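Local coordinates for Uly1 (Catenovulum maritimum, PDB 7DRQ), which probably cleaves the green-algal polysaccharide ulvan by beta-elimination, as a calcium-binding member of polysaccharide lyase family 24, at residues 443-448 and 468-473; 58-63 and 455-460; 326-331 and 379-384. All coordinates share one frame; numbering follows the deposited sequence.

Contact 1 (443-448 and 468-473)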
loop_
_atom_site.group_PDB
_atom_site.type_symbol
_atom_site.label_atom_id
_atom_site.label_comp_id
_atom_site.label_asym_id
_atom_site.label_seq_id
_atom_site.Cartn_x
_atom_site.Cartn_y
_atom_site.Cartn_z
ATOM N N SER A 443 17.437 3.271 -16.799
ATOM C CA SER A 443 16.009 3.380 -17.060
ATOM C C SER A 443 15.263 2.396 -16.176
ATOM O O SER A 443 15.653 1.225 -16.071
ATOM C CB SER A 443 15.687 3.110 -18.529
ATOM O OG SER A 443 15.873 4.292 -19.288
ATOM N N PHE A 444 14.193 2.873 -15.550
ATOM C CA PHE A 444 13.402 2.065 -14.638
ATOM C C PHE A 444 11.969 1.961 -15.146
ATOM O O PHE A 444 11.460 2.854 -15.833
ATOM C CB PHE A 444 13.451 2.656 -13.216
ATOM C CG PHE A 444 14.857 2.815 -12.695
ATOM C CD1 PHE A 444 15.545 1.726 -12.199
ATOM C CD2 PHE A 444 15.501 4.042 -12.754
ATOM C CE1 PHE A 444 16.858 1.860 -11.733
ATOM C CE2 PHE A 444 16.808 4.190 -12.296
ATOM C CZ PHE A 444 17.483 3.095 -11.780
ATOM N N GLN A 445 11.337 0.843 -14.794
ATOM C CA GLN A 445 10.019 0.432 -15.248
ATOM C C GLN A 445 8.929 0.731 -14.229
ATOM O O GLN A 445 7.754 0.894 -14.600
ATOM C CB GLN A 445 10.064 -1.077 -15.522
ATOM C CG GLN A 445 8.816 -1.722 -16.036
ATOM C CD GLN A 445 9.137 -3.059 -16.678
ATOM O OE1 GLN A 445 10.224 -3.243 -17.229
ATOM N NE2 GLN A 445 8.205 -4.001 -16.599
ATOM N N LYS A 446 9.308 0.818 -12.960
ATOM C CA LYS A 446 8.377 0.937 -11.843
ATOM C C LYS A 446 9.173 1.359 -10.622
ATOM O O LYS A 446 10.314 0.942 -10.451
ATOM C CB LYS A 446 7.664 -0.399 -11.592
ATOM C CG LYS A 446 6.576 -0.370 -10.527
ATOM C CD LYS A 446 6.087 -1.795 -10.231
ATOM C CE LYS A 446 4.731 -1.793 -9.527
ATOM N NZ LYS A 446 4.776 -1.127 -8.189
ATOM N N GLY A 447 8.570 2.163 -9.763
ATOM C CA GLY A 447 9.225 2.487 -8.505
ATOM C C GLY A 447 8.204 2.713 -7.419
ATOM O O GLY A 447 7.064 3.099 -7.694
ATOM N N ILE A 448 8.604 2.437 -6.176
ATOM C CA ILE A 448 7.815 2.860 -5.024
ATOM C C ILE A 448 8.651 3.792 -4.162
ATOM O O ILE A 448 9.871 3.640 -4.025
ATOM C CB ILE A 448 7.263 1.686 -4.182
ATOM C CG1 ILE A 448 8.382 0.843 -3.600
ATOM C CG2 ILE A 448 6.267 0.843 -4.995
ATOM C CD1 ILE A 448 7.855 -0.311 -2.719
ATOM N N ASP A 468 11.353 -14.044 -15.828
ATOM C CA ASP A 468 10.681 -13.896 -14.542
ATOM C C ASP A 468 11.641 -13.550 -13.404
ATOM O O ASP A 468 11.275 -13.687 -12.228
ATOM C CB ASP A 468 9.881 -15.165 -14.228
ATOM C CG ASP A 468 10.738 -16.423 -14.236
ATOM O OD1 ASP A 468 11.973 -16.311 -14.315
ATOM O OD2 ASP A 468 10.171 -17.534 -14.143
ATOM N N LYS A 469 12.853 -13.104 -13.732
ATOM C CA LYS A 469 13.837 -12.632 -12.763
ATOM C C LYS A 469 14.392 -11.303 -13.252
ATOM O O LYS A 469 14.994 -11.236 -14.330
ATOM C CB LYS A 469 14.973 -13.642 -12.574
ATOM C CG LYS A 469 14.544 -14.929 -11.874
ATOM C CD LYS A 469 15.645 -15.989 -11.944
ATOM C CE LYS A 469 15.768 -16.579 -13.349
ATOM N NZ LYS A 469 14.557 -17.379 -13.749
ATOM N N ARG A 470 14.204 -10.250 -12.463
ATOM C CA ARG A 470 14.586 -8.908 -12.884
ATOM C C ARG A 470 15.429 -8.248 -11.807
ATOM O O ARG A 470 15.587 -8.765 -10.694
ATOM C CB ARG A 470 13.354 -8.047 -13.186
ATOM C CG ARG A 470 12.356 -8.697 -14.126
ATOM C CD ARG A 470 12.694 -8.414 -15.564
ATOM N NE ARG A 470 11.900 -9.196 -16.511
ATOM C CZ ARG A 470 10.969 -8.686 -17.315
ATOM N NH1 ARG A 470 10.692 -7.386 -17.285
ATOM N NH2 ARG A 470 10.328 -9.474 -18.163
ATOM N N THR A 471 15.943 -7.067 -12.133
ATOM C CA THR A 471 16.894 -6.364 -11.280
ATOM C C THR A 471 16.221 -5.158 -10.641
ATOM O O THR A 471 15.568 -4.369 -11.332
ATOM C CB THR A 471 18.122 -5.924 -12.083
ATOM O OG1 THR A 471 18.812 -7.090 -12.559
ATOM C CG2 THR A 471 19.071 -5.115 -11.205
ATOM N N THR A 472 16.389 -5.014 -9.326
ATOM C CA THR A 472 15.873 -3.867 -8.602
ATOM C C THR A 472 17.018 -3.092 -7.970
ATOM O O THR A 472 18.080 -3.643 -7.662
ATOM C CB THR A 472 14.875 -4.271 -7.499
ATOM O OG1 THR A 472 15.516 -5.199 -6.629
ATOM C CG2 THR A 472 13.654 -4.928 -8.109
ATOM N N TYR A 473 16.768 -1.803 -7.767
ATOM C CA TYR A 473 17.730 -0.877 -7.208
ATOM C C TYR A 473 17.063 -0.070 -6.109
ATOM O O TYR A 473 15.845 0.113 -6.099
ATOM C CB TYR A 473 18.260 0.098 -8.263
ATOM C CG TYR A 473 19.323 -0.518 -9.128
ATOM C CD1 TYR A 473 18.987 -1.254 -10.248
ATOM C CD2 TYR A 473 20.664 -0.384 -8.801
ATOM C CE1 TYR A 473 19.966 -1.836 -11.038
ATOM C CE2 TYR A 473 21.646 -0.960 -9.582
ATOM C CZ TYR A 473 21.290 -1.684 -10.693
ATOM O OH TYR A 473 22.274 -2.260 -11.475
HETATM O O HOH W 1 12.237 -4.912 -16.691
HETATM O O HOH W 2 8.482 -6.327 -19.035
#

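Contact 2 (58-63 and 455-460)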
loop_
_atom_site.group_PDB
_atom_site.type_symbol
_atom_site.label_atom_id
_atom_site.label_comp_id
_atom_site.label_asym_id
_atom_site.label_seq_id
_atom_site.Cartn_x
_atom_site.Cartn_y
_atom_site.Cartn_z
ATOM N N ASN A 58 19.760 3.701 10.644
ATOM C CA ASN A 58 20.653 3.542 9.501
ATOM C C ASN A 58 20.352 2.302 8.662
ATOM O O ASN A 58 21.231 1.820 7.936
ATOM C CB ASN A 58 22.112 3.514 9.971
ATOM C CG ASN A 58 22.368 2.453 11.026
ATOM O OD1 ASN A 58 21.953 2.595 12.173
ATOM N ND2 ASN A 58 23.058 1.379 10.639
ATOM N N TYR A 59 19.125 1.809 8.686
ATOM C CA TYR A 59 18.785 0.577 7.988
ATOM C C TYR A 59 17.627 0.825 7.039
ATOM O O TYR A 59 16.626 1.437 7.426
ATOM C CB TYR A 59 18.417 -0.528 8.976
ATOM C CG TYR A 59 19.481 -0.824 9.997
ATOM C CD1 TYR A 59 20.605 -1.570 9.666
ATOM C CD2 TYR A 59 19.350 -0.370 11.307
ATOM C CE1 TYR A 59 21.584 -1.852 10.629
ATOM C CE2 TYR A 59 20.308 -0.641 12.262
ATOM C CZ TYR A 59 21.419 -1.378 11.923
ATOM O OH TYR A 59 22.365 -1.643 12.889
ATOM N N VAL A 60 17.759 0.347 5.805
ATOM C CA VAL A 60 16.659 0.351 4.847
ATOM C C VAL A 60 16.183 -1.083 4.692
ATOM O O VAL A 60 16.946 -1.946 4.236
ATOM C CB VAL A 60 17.088 0.926 3.486
ATOM C CG1 VAL A 60 15.867 1.061 2.578
ATOM C CG2 VAL A 60 17.761 2.271 3.676
ATOM N N PHE A 61 14.928 -1.341 5.054
ATOM C CA PHE A 61 14.336 -2.664 4.938
ATOM C C PHE A 61 13.486 -2.726 3.676
ATOM O O PHE A 61 12.645 -1.850 3.451
ATOM C CB PHE A 61 13.485 -2.977 6.170
ATOM C CG PHE A 61 14.289 -3.128 7.434
ATOM C CD1 PHE A 61 14.626 -2.017 8.193
ATOM C CD2 PHE A 61 14.710 -4.381 7.858
ATOM C CE1 PHE A 61 15.362 -2.152 9.351
ATOM C CE2 PHE A 61 15.444 -4.523 9.024
ATOM C CZ PHE A 61 15.773 -3.407 9.768
HETATM N N MSE A 62 13.729 -3.739 2.841
HETATM C CA MSE A 62 13.003 -3.892 1.582
HETATM C C MSE A 62 12.553 -5.329 1.380
HETATM O O MSE A 62 13.335 -6.260 1.566
HETATM C CB MSE A 62 13.876 -3.447 0.408
HETATM C CG MSE A 62 14.234 -1.981 0.463
HETATM SE SE MSE A 62 15.626 -1.598 -0.880
HETATM C CE MSE A 62 17.220 -2.052 0.131
ATOM N N THR A 63 11.293 -5.509 0.995
ATOM C CA THR A 63 10.745 -6.831 0.740
ATOM C C THR A 63 10.585 -7.053 -0.758
ATOM O O THR A 63 10.492 -6.111 -1.543
ATOM C CB THR A 63 9.389 -7.021 1.421
ATOM O OG1 THR A 63 8.426 -6.151 0.818
ATOM C CG2 THR A 63 9.483 -6.725 2.925
ATOM N N LYS A 455 14.733 12.689 3.075
ATOM C CA LYS A 455 15.299 12.007 1.917
ATOM C C LYS A 455 14.254 11.118 1.257
ATOM O O LYS A 455 13.329 10.618 1.908
ATOM C CB LYS A 455 16.529 11.172 2.296
ATOM C CG LYS A 455 17.656 12.022 2.917
ATOM C CD LYS A 455 18.937 11.236 3.072
ATOM C CE LYS A 455 20.039 12.114 3.649
ATOM N NZ LYS A 455 21.344 11.402 3.634
ATOM N N LEU A 456 14.428 10.941 -0.051
ATOM C CA LEU A 456 13.590 10.089 -0.886
ATOM C C LEU A 456 14.311 8.758 -1.084
ATOM O O LEU A 456 15.443 8.728 -1.579
ATOM C CB LEU A 456 13.308 10.764 -2.234
ATOM C CG LEU A 456 13.008 9.901 -3.475
ATOM C CD1 LEU A 456 11.741 9.098 -3.266
ATOM C CD2 LEU A 456 12.883 10.746 -4.759
ATOM N N TYR A 457 13.676 7.676 -0.652
ATOM C CA TYR A 457 14.160 6.317 -0.856
ATOM C C TYR A 457 13.326 5.734 -1.980
ATOM O O TYR A 457 12.127 5.490 -1.809
ATOM C CB TYR A 457 14.043 5.497 0.435
ATOM C CG TYR A 457 14.970 6.021 1.510
ATOM C CD1 TYR A 457 14.647 7.166 2.238
ATOM C CD2 TYR A 457 16.196 5.400 1.764
ATOM C CE1 TYR A 457 15.505 7.667 3.204
ATOM C CE2 TYR A 457 17.072 5.905 2.725
ATOM C CZ TYR A 457 16.717 7.035 3.442
ATOM O OH TYR A 457 17.575 7.536 4.400
ATOM N N TYR A 458 13.941 5.570 -3.151
ATOM C CA TYR A 458 13.228 5.150 -4.356
ATOM C C TYR A 458 13.619 3.712 -4.647
ATOM O O TYR A 458 14.777 3.432 -4.961
ATOM C CB TYR A 458 13.569 6.067 -5.534
ATOM C CG TYR A 458 12.463 6.248 -6.544
ATOM C CD1 TYR A 458 11.277 5.531 -6.457
ATOM C CD2 TYR A 458 12.620 7.144 -7.607
ATOM C CE1 TYR A 458 10.267 5.718 -7.385
ATOM C CE2 TYR A 458 11.625 7.332 -8.536
ATOM C CZ TYR A 458 10.457 6.619 -8.434
ATOM O OH TYR A 458 9.479 6.834 -9.379
ATOM N N TYR A 459 12.645 2.823 -4.562
ATOM C CA TYR A 459 12.843 1.382 -4.707
ATOM C C TYR A 459 12.350 1.038 -6.106
ATOM O O TYR A 459 11.154 1.162 -6.392
ATOM C CB TYR A 459 12.073 0.671 -3.591
ATOM C CG TYR A 459 12.245 -0.826 -3.438
ATOM C CD1 TYR A 459 13.197 -1.540 -4.152
ATOM C CD2 TYR A 459 11.423 -1.525 -2.559
ATOM C CE1 TYR A 459 13.332 -2.926 -3.989
ATOM C CE2 TYR A 459 11.546 -2.887 -2.388
ATOM C CZ TYR A 459 12.488 -3.590 -3.105
ATOM O OH TYR A 459 12.565 -4.955 -2.900
ATOM N N LEU A 460 13.260 0.627 -6.978
ATOM C CA LEU A 460 13.040 0.721 -8.415
ATOM C C LEU A 460 13.258 -0.609 -9.127
ATOM O O LEU A 460 14.191 -1.339 -8.802
ATOM C CB LEU A 460 13.994 1.762 -9.012
ATOM C CG LEU A 460 13.734 3.206 -8.595
ATOM C CD1 LEU A 460 15.017 4.029 -8.678
ATOM C CD2 LEU A 460 12.635 3.830 -9.464
#

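Contact 3 (326-331 and 379-384)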
loop_
_atom_site.group_PDB
_atom_site.type_symbol
_atom_site.label_atom_id
_atom_site.label_comp_id
_atom_site.label_asym_id
_atom_site.label_seq_id
_atom_site.Cartn_x
_atom_site.Cartn_y
_atom_site.Cartn_z
ATOM N N LEU A 326 -17.051 13.967 3.370
ATOM C CA LEU A 326 -16.916 14.463 2.000
ATOM C C LEU A 326 -15.946 15.641 1.897
ATOM O O LEU A 326 -15.944 16.534 2.745
ATOM C CB LEU A 326 -18.289 14.904 1.493
ATOM C CG LEU A 326 -18.351 15.416 0.055
ATOM C CD1 LEU A 326 -18.169 14.251 -0.925
ATOM C CD2 LEU A 326 -19.687 16.126 -0.183
ATOM N N VAL A 327 -15.130 15.656 0.831
ATOM C CA VAL A 327 -14.380 16.863 0.469
ATOM C C VAL A 327 -14.713 17.336 -0.952
ATOM O O VAL A 327 -14.622 18.535 -1.246
ATOM C CB VAL A 327 -12.850 16.665 0.616
ATOM C CG1 VAL A 327 -12.468 16.369 2.069
ATOM C CG2 VAL A 327 -12.331 15.571 -0.321
HETATM N N MSE A 328 -15.098 16.421 -1.841
HETATM C CA MSE A 328 -15.268 16.764 -3.273
HETATM C C MSE A 328 -16.048 15.669 -3.991
HETATM O O MSE A 328 -15.975 14.509 -3.601
HETATM C CB MSE A 328 -13.888 16.986 -3.932
HETATM C CG MSE A 328 -13.870 17.824 -5.240
HETATM SE SE MSE A 328 -14.069 16.812 -6.908
HETATM C CE MSE A 328 -12.693 15.365 -6.530
ATOM N N ARG A 329 -16.820 16.023 -5.015
ATOM C CA ARG A 329 -17.541 15.014 -5.788
ATOM C C ARG A 329 -16.898 14.939 -7.156
ATOM O O ARG A 329 -17.163 15.805 -7.996
ATOM C CB ARG A 329 -19.022 15.376 -5.921
ATOM C CG ARG A 329 -19.776 15.521 -4.609
ATOM C CD ARG A 329 -20.339 14.193 -4.152
ATOM N NE ARG A 329 -21.309 14.410 -3.085
ATOM C CZ ARG A 329 -21.652 13.493 -2.188
ATOM N NH1 ARG A 329 -21.102 12.285 -2.226
ATOM N NH2 ARG A 329 -22.534 13.799 -1.243
ATOM N N PRO A 330 -16.062 13.936 -7.452
ATOM C CA PRO A 330 -15.369 13.937 -8.764
ATOM C C PRO A 330 -16.310 13.812 -9.958
ATOM O O PRO A 330 -15.931 14.198 -11.075
ATOM C CB PRO A 330 -14.425 12.727 -8.676
ATOM C CG PRO A 330 -14.278 12.437 -7.223
ATOM C CD PRO A 330 -15.549 12.897 -6.547
ATOM N N GLY A 331 -17.521 13.282 -9.762
ATOM C CA GLY A 331 -18.507 13.283 -10.839
ATOM C C GLY A 331 -18.779 14.682 -11.381
ATOM O O GLY A 331 -19.106 14.841 -12.566
ATOM N N SER A 379 -7.441 15.734 -10.973
ATOM C CA SER A 379 -7.844 16.816 -10.083
ATOM C C SER A 379 -6.873 16.948 -8.920
ATOM O O SER A 379 -6.266 15.975 -8.471
ATOM C CB SER A 379 -9.273 16.626 -9.516
ATOM O OG SER A 379 -9.428 15.357 -8.896
ATOM N N HIS A 380 -6.736 18.185 -8.454
ATOM C CA HIS A 380 -5.964 18.521 -7.270
ATOM C C HIS A 380 -6.862 19.360 -6.380
ATOM O O HIS A 380 -7.298 20.443 -6.781
ATOM C CB HIS A 380 -4.698 19.285 -7.648
ATOM C CG HIS A 380 -3.818 19.635 -6.491
ATOM N ND1 HIS A 380 -2.743 20.490 -6.620
ATOM C CD2 HIS A 380 -3.845 19.252 -5.188
ATOM C CE1 HIS A 380 -2.141 20.616 -5.448
ATOM N NE2 HIS A 380 -2.787 19.873 -4.564
ATOM N N THR A 381 -7.148 18.858 -5.187
ATOM C CA THR A 381 -7.980 19.556 -4.215
ATOM C C THR A 381 -7.102 19.940 -3.036
ATOM O O THR A 381 -6.373 19.095 -2.512
ATOM C CB THR A 381 -9.133 18.666 -3.752
ATOM O OG1 THR A 381 -9.992 18.390 -4.862
ATOM C CG2 THR A 381 -9.934 19.351 -2.648
ATOM N N TYR A 382 -7.130 21.209 -2.632
ATOM C CA TYR A 382 -6.178 21.589 -1.600
ATOM C C TYR A 382 -6.717 22.723 -0.743
ATOM O O TYR A 382 -7.544 23.531 -1.178
ATOM C CB TYR A 382 -4.809 21.958 -2.186
ATOM C CG TYR A 382 -4.819 23.091 -3.179
ATOM C CD1 TYR A 382 -5.131 22.865 -4.518
ATOM C CD2 TYR A 382 -4.511 24.395 -2.781
ATOM C CE1 TYR A 382 -5.141 23.905 -5.444
ATOM C CE2 TYR A 382 -4.514 25.443 -3.694
ATOM C CZ TYR A 382 -4.828 25.188 -5.026
ATOM O OH TYR A 382 -4.835 26.218 -5.939
ATOM N N GLN A 383 -6.247 22.742 0.498
ATOM C CA GLN A 383 -6.672 23.725 1.489
ATOM C C GLN A 383 -5.413 24.200 2.202
ATOM O O GLN A 383 -4.753 23.414 2.891
ATOM C CB GLN A 383 -7.676 23.124 2.466
ATOM C CG GLN A 383 -8.273 24.151 3.422
ATOM C CD GLN A 383 -9.060 23.523 4.563
ATOM O OE1 GLN A 383 -8.656 22.513 5.127
ATOM N NE2 GLN A 383 -10.185 24.143 4.917
ATOM N N LYS A 384 -5.073 25.470 2.030
ATOM C CA LYS A 384 -3.858 25.990 2.640
ATOM C C LYS A 384 -4.033 26.112 4.154
ATOM O O LYS A 384 -5.036 26.657 4.631
ATOM C CB LYS A 384 -3.506 27.348 2.035
ATOM C CG LYS A 384 -2.230 27.965 2.623
ATOM C CD LYS A 384 -1.771 29.163 1.811
ATOM C CE LYS A 384 -0.624 29.872 2.502
ATOM N NZ LYS A 384 -0.093 31.004 1.687
#

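Contact 1 (443-448 and 468-473)
The F444 ring meets Y473 at its edge: Y473 CD1 lies near the plane of that ring, 4.1 Å from F444 CE1, and the two side chains cross at about a right angle. The touch is apolar and small. F444 CG stands beside its own backbone N (chi1 -56°), which sends the ring toward Y473; the ring also packs on L460 of strand 455-462 and E7 of strand 3-15. The second flat group is the R470 guanidinium. Q445 OE1 lies off its edge, near its plane, yet R470 NH1 remains 4.2 Å from Q445 OE1, so the pair does not bond directly, and the amide and guanidinium planes are 68° apart. Two waters fill the link. Water 1 donates to Q445 OE1 at 2.7 Å and accepts from R470 NH1. Water 2 lies in the guanidinium plane and accepts from R470 NH1 at 3.0 Å, but its bond from Q445 NE2 is weak at 3.4 Å. The extended Q445 chain carries its amide out to these waters. R470 is fixed more firmly elsewhere, by its NE bond to G467 O and a cation-pi contact with F16. F444 and T472, the nearest pair by CA, are 8.8 Å apart, a separation consistent with a strand lying between them. That strand is 455-462, antiparallel to both neighbours. Because the N-terminal strand 3-15 completes this sheet on the far flank of strand 469-478, the arrangement is that of a beta-propeller blade with Velcro closure.

Contact 2 (58-63 and 455-460)
Sheet-on-sheet packing in a buried interface of the beta-propeller joins V60, M62 and T63 to Y457 and Y459, from middle strands of two neighbouring blades. Strands 59-63 and 455-460 run with a 26° angle between them and approach to 10.1 Å, too far for backbone pairing, so side chains carry the contact. Selenomethionine M62 lies over one face of the Y459 ring, with M62 SE 4.1 Å from the ring centroid and 12° off its normal, a Met-aromatic contact. M62 CB adds a touch at Y459 CE2, 3.7 Å away. The Y459 side chain leaves its strand opposite its own N (chi1 -173°) and spans the interface, and Y459 OH donates to T63 O at 2.7 Å from well above the carbonyl plane. Shortening Y459 to an alanine would probably leave T63 O without this donor and M62 without the ring beneath its selenium. Farther along, V60 CG2 packs on Y457 CE2 at 3.8 Å, the two side chains meeting at a slant. The segments are 392 residues apart in sequence, one near each end of the chain, as expected where the first and last blades of a beta-propeller meet to close its ring.

Contact 3 (326-331 and 379-384)
M328, a selenomethionine, reaches from one blade of the beta-propeller to S379 and T381 of the next. It touches them at two points along its length. Near its base, M328 CG lies 3.9 Å from T381 OG1, while the terminal methyl lies by the S379 hydroxyl. Neither is a hydrogen bond: both pair a carbon with an oxygen at van der Waals distance, and the two segments together bury a modest 130 Å². The nearest alpha carbons, M328 CA and T381 CA, are 7.9 Å apart, so the backbones stand too far apart to bond and the segments meet through side chains. V327 points the same way, but its closest approach, V327 CG2 to T381 CG2, is 5.0 Å.

The next shell explains how these groups are placed. The T381 hydroxyl takes its polar partner within its own blade, T392 OG1 of strand 391-393, so it meets M328 only as a packing surface. M328 itself rests on M293 and also touches T392, while V327 and T381 both pack on L361, which makes strand 359-369 part of the same interface. Farther out, G331 O accepts a hydrogen bond from R286 NH2, and R286 sits between D285 and F287, which help to bind a calcium ion; the side chains of M328 and F287 are about 10 Å apart.

The bends in the M328 chain settle the final approach. The first torsion (chi1 -159°) turns CG away from the backbone N, and the chain then folds at chi2 (-90°) and again at chi3 (-48°). This brings M328 CE to 4.0 Å from S379 OG.

How the contacts relate
Contacts 1 and 2 share strand 455-462 and the blade built on it: the probable hydrogen bonds from L460 N to Y473 O and from I448 N to Y459 O tie them together, with centres 14 Å apart. Contact 1 acts within that blade and is partly buried, so water can mediate its polar half. Contact 2 joins the blade to its neighbour and is fully buried, relying on an aromatic face and a direct hydrogen bond. Contact 3 is also buried and also spans two blades, but it belongs to a different part of the propeller, its centre about 33 Å from contact 1's and about 31 Å from contact 2's, and uses van der Waals packing alone.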